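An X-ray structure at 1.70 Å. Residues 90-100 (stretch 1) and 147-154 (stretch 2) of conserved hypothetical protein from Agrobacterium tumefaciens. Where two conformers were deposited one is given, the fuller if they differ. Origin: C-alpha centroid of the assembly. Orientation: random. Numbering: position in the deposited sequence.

Stretch 1, residues 90-100: FRDRDRLVAGI
Stretch 2 (147-154) DGGVVTAA

How do the two stretches lie against each other? Each contributes a strand, 96-100 and 150-153, and the two run parallel, their directions 8° apart and their axes 4.7 Å at closest approach. Val97 pairs with Val150, Ala98 with Val151, Gly99 with Thr152 and Ile100 with Ala153, with CA-CA distances of 5.1, 4.4, 5.1 and 4.7 Å. Backbone phi/psi values stay extended, from -122/129 at Val97 to -123/146 at Ile100, and from -126/127 at Val150 to -162/159 at Ala153.

What stitches the backbones together? Hydrogen bonds alternate in direction: Val97 N to Gly149 O (3.1 Å), Val151 N to Val97 O (3.1 Å), Gly99 N to Val151 O (2.9 Å) and Ala153 N to Gly99 O (3.3 Å), the last the most bent at 137°. The same carbonyls also receive CA-H groups, for instance Ala98 CA at 3.1 Å from Val151 O and Thr152 CA at 3.2 Å from Gly99 O.

Which bumps fill which hollows? On the face carrying Ala98 and Ile100, small side chains alternate with large ones across the pairing. The short Ala98 lies beside branched Val151 (chi1 t), CB to CB 3.9 Å; two residues on, the long Ile100 (t, t) lies beside the short Ala153, CG1 to CB 4.0 Å. Leu96 (t, p) starts sideways, but its end swings in to bring CD1 within 3.7 Å of Val151 CG2. Ile100 CG1 also reaches 3.4 Å from Ala154 O. The other face holds Val97 and Val150, both t, and Thr152 (p); Gly99, paired with Thr152, adds no side chain to that face.

How does Arg91 meet the turn? Arg91 lies in a helix that begins earlier in the chain; a loop, with Asp94 at 56/36, then leads into Leu96. In the other stretch, a type I' turn from Asp147 to Val150 places Gly148 at 58/28 and Gly149 at 78/18, positive phi values that favour glycine. Arg91 (m, m, m, chi4 169°) extends to this turn: NH1 donates to Gly148 O at 2.8 Å, near the guanidinium plane, while Val150 CG2 covers one face, 3.6 Å from NH1. An ideal CB on Gly149 would lie 3.5 Å from Arg91 NH1, a contact distance, so the positive phi is the clearer reason for glycine here. Water 1 bridges the two stretches, accepting from Arg91 NH1 and donating to Arg95 O and Gly149 O, each at 2.7 Å from its oxygen. Water 2 joins Arg91 NH2 (2.6 Å) to Gly148 O (2.8 Å).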

# COMPACT_ATOMS: atom_id res chain seq x y z
N PHE A 90 4.96 8.17 23.80
CA PHE A 90 3.97 7.09 23.63
C PHE A 90 4.18 5.91 24.58
O PHE A 90 3.22 5.42 25.21
CB PHE A 90 3.89 6.69 22.15
CG PHE A 90 2.99 7.58 21.37
CD1 PHE A 90 3.38 8.88 21.05
CD2 PHE A 90 1.65 7.16 21.10
CE1 PHE A 90 2.48 9.75 20.36
CE2 PHE A 90 0.75 7.98 20.44
CZ PHE A 90 1.14 9.30 20.07
N ARG A 91 5.44 5.46 24.67
CA ARG A 91 5.75 4.30 25.55
C ARG A 91 5.45 4.62 27.00
O ARG A 91 4.98 3.74 27.77
CB ARG A 91 7.22 3.88 25.41
CG ARG A 91 7.46 3.21 24.09
CD ARG A 91 6.93 1.79 24.17
NE ARG A 91 7.80 1.02 25.06
CZ ARG A 91 7.54 -0.18 25.54
NH1 ARG A 91 6.38 -0.79 25.29
NH2 ARG A 91 8.46 -0.78 26.30
N ASP A 92 5.72 5.86 27.41
CA ASP A 92 5.50 6.24 28.82
C ASP A 92 4.01 6.21 29.17
O ASP A 92 3.67 6.09 30.33
CB ASP A 92 6.11 7.61 29.15
CG ASP A 92 7.61 7.57 29.31
OD1 ASP A 92 8.22 6.47 29.30
OD2 ASP A 92 8.21 8.67 29.42
N ARG A 93 3.13 6.32 28.17
CA ARG A 93 1.68 6.29 28.32
C ARG A 93 1.16 4.87 28.06
O ARG A 93 -0.06 4.67 27.94
CB ARG A 93 1.05 7.33 27.35
CG ARG A 93 -0.48 7.42 27.29
CD ARG A 93 -1.15 7.92 28.59
NE ARG A 93 -2.60 7.65 28.59
CZ ARG A 93 -3.13 6.42 28.61
NH1 ARG A 93 -2.36 5.35 28.62
NH2 ARG A 93 -4.44 6.25 28.60
N ASP A 94 2.08 3.92 27.94
CA ASP A 94 1.73 2.52 27.66
C ASP A 94 0.91 2.39 26.38
O ASP A 94 0.00 1.53 26.28
CB ASP A 94 0.98 1.89 28.86
CG ASP A 94 1.90 1.68 30.09
OD1 ASP A 94 3.09 1.28 29.89
OD2 ASP A 94 1.43 1.87 31.25
N ARG A 95 1.22 3.23 25.37
CA ARG A 95 0.60 3.05 24.08
C ARG A 95 1.44 2.14 23.19
O ARG A 95 2.68 2.21 23.19
CB ARG A 95 0.45 4.40 23.32
CG ARG A 95 -0.33 5.46 24.05
CD ARG A 95 -1.71 4.94 24.44
NE ARG A 95 -2.54 6.06 24.80
CZ ARG A 95 -3.77 5.93 25.26
NH1 ARG A 95 -4.29 4.70 25.44
NH2 ARG A 95 -4.47 7.01 25.57
N LEU A 96 0.73 1.36 22.37
CA LEU A 96 1.37 0.53 21.34
C LEU A 96 2.30 1.38 20.46
O LEU A 96 1.88 2.45 20.02
CB LEU A 96 0.26 -0.03 20.41
CG LEU A 96 0.70 -0.77 19.16
CD1 LEU A 96 1.55 -1.99 19.61
CD2 LEU A 96 -0.56 -1.25 18.40
N VAL A 97 3.51 0.89 20.22
CA VAL A 97 4.41 1.53 19.23
C VAL A 97 4.75 0.45 18.19
O VAL A 97 5.11 -0.65 18.61
CB VAL A 97 5.68 2.11 19.87
CG1 VAL A 97 6.65 2.58 18.79
CG2 VAL A 97 5.27 3.30 20.74
N ALA A 98 4.60 0.71 16.89
CA ALA A 98 4.77 -0.36 15.87
C ALA A 98 5.70 0.24 14.83
O ALA A 98 5.50 1.41 14.39
CB ALA A 98 3.46 -0.71 15.21
N GLY A 99 6.68 -0.55 14.39
CA GLY A 99 7.59 -0.09 13.34
C GLY A 99 7.89 -1.23 12.40
O GLY A 99 8.09 -2.36 12.83
N ILE A 100 7.90 -0.89 11.10
CA ILE A 100 8.16 -1.90 10.05
C ILE A 100 9.37 -1.49 9.21
O ILE A 100 9.66 -0.24 8.96
CB ILE A 100 6.86 -2.11 9.24
CG1 ILE A 100 7.11 -3.09 8.07
CG2 ILE A 100 6.35 -0.73 8.68
CD1 ILE A 100 5.75 -3.66 7.49
N ASP A 147 5.20 -7.97 21.20
CA ASP A 147 5.56 -8.28 22.59
C ASP A 147 5.72 -6.97 23.37
O ASP A 147 6.30 -5.99 22.87
CB ASP A 147 6.89 -9.04 22.63
CG ASP A 147 7.19 -9.62 24.01
OD1 ASP A 147 6.25 -10.13 24.69
OD2 ASP A 147 8.35 -9.54 24.45
N GLY A 148 5.23 -6.96 24.61
CA GLY A 148 5.44 -5.82 25.49
C GLY A 148 4.93 -4.48 24.96
O GLY A 148 5.45 -3.44 25.36
N GLY A 149 3.90 -4.53 24.12
CA GLY A 149 3.33 -3.29 23.51
C GLY A 149 4.14 -2.74 22.36
O GLY A 149 3.98 -1.57 21.99
N VAL A 150 5.02 -3.56 21.79
CA VAL A 150 5.80 -3.14 20.63
C VAL A 150 5.59 -4.18 19.53
O VAL A 150 5.77 -5.39 19.71
CB VAL A 150 7.32 -3.10 21.01
CG1 VAL A 150 8.21 -2.79 19.77
CG2 VAL A 150 7.56 -2.05 22.12
N VAL A 151 5.21 -3.69 18.35
CA VAL A 151 5.04 -4.56 17.20
C VAL A 151 6.14 -4.20 16.18
O VAL A 151 6.37 -3.01 15.87
CB VAL A 151 3.65 -4.34 16.55
CG1 VAL A 151 3.57 -5.09 15.18
CG2 VAL A 151 2.54 -4.89 17.53
N THR A 152 6.81 -5.21 15.65
CA THR A 152 7.84 -5.00 14.65
C THR A 152 7.65 -6.00 13.49
O THR A 152 7.05 -7.04 13.65
CB THR A 152 9.27 -5.13 15.26
OG1 THR A 152 9.34 -6.37 15.99
CG2 THR A 152 9.58 -3.89 16.17
N ALA A 153 8.18 -5.62 12.32
CA ALA A 153 8.12 -6.45 11.11
C ALA A 153 9.14 -6.00 10.11
O ALA A 153 9.61 -4.85 10.14
CB ALA A 153 6.74 -6.31 10.48
N ALA A 154 9.47 -6.94 9.22
CA ALA A 154 10.30 -6.63 8.06
C ALA A 154 9.34 -5.94 7.05
O ALA A 154 8.10 -6.15 7.11
CB ALA A 154 10.80 -7.93 7.50
O HOH W 1 4.22 0.19 24.06
O HOH W 2 7.67 -3.13 27.05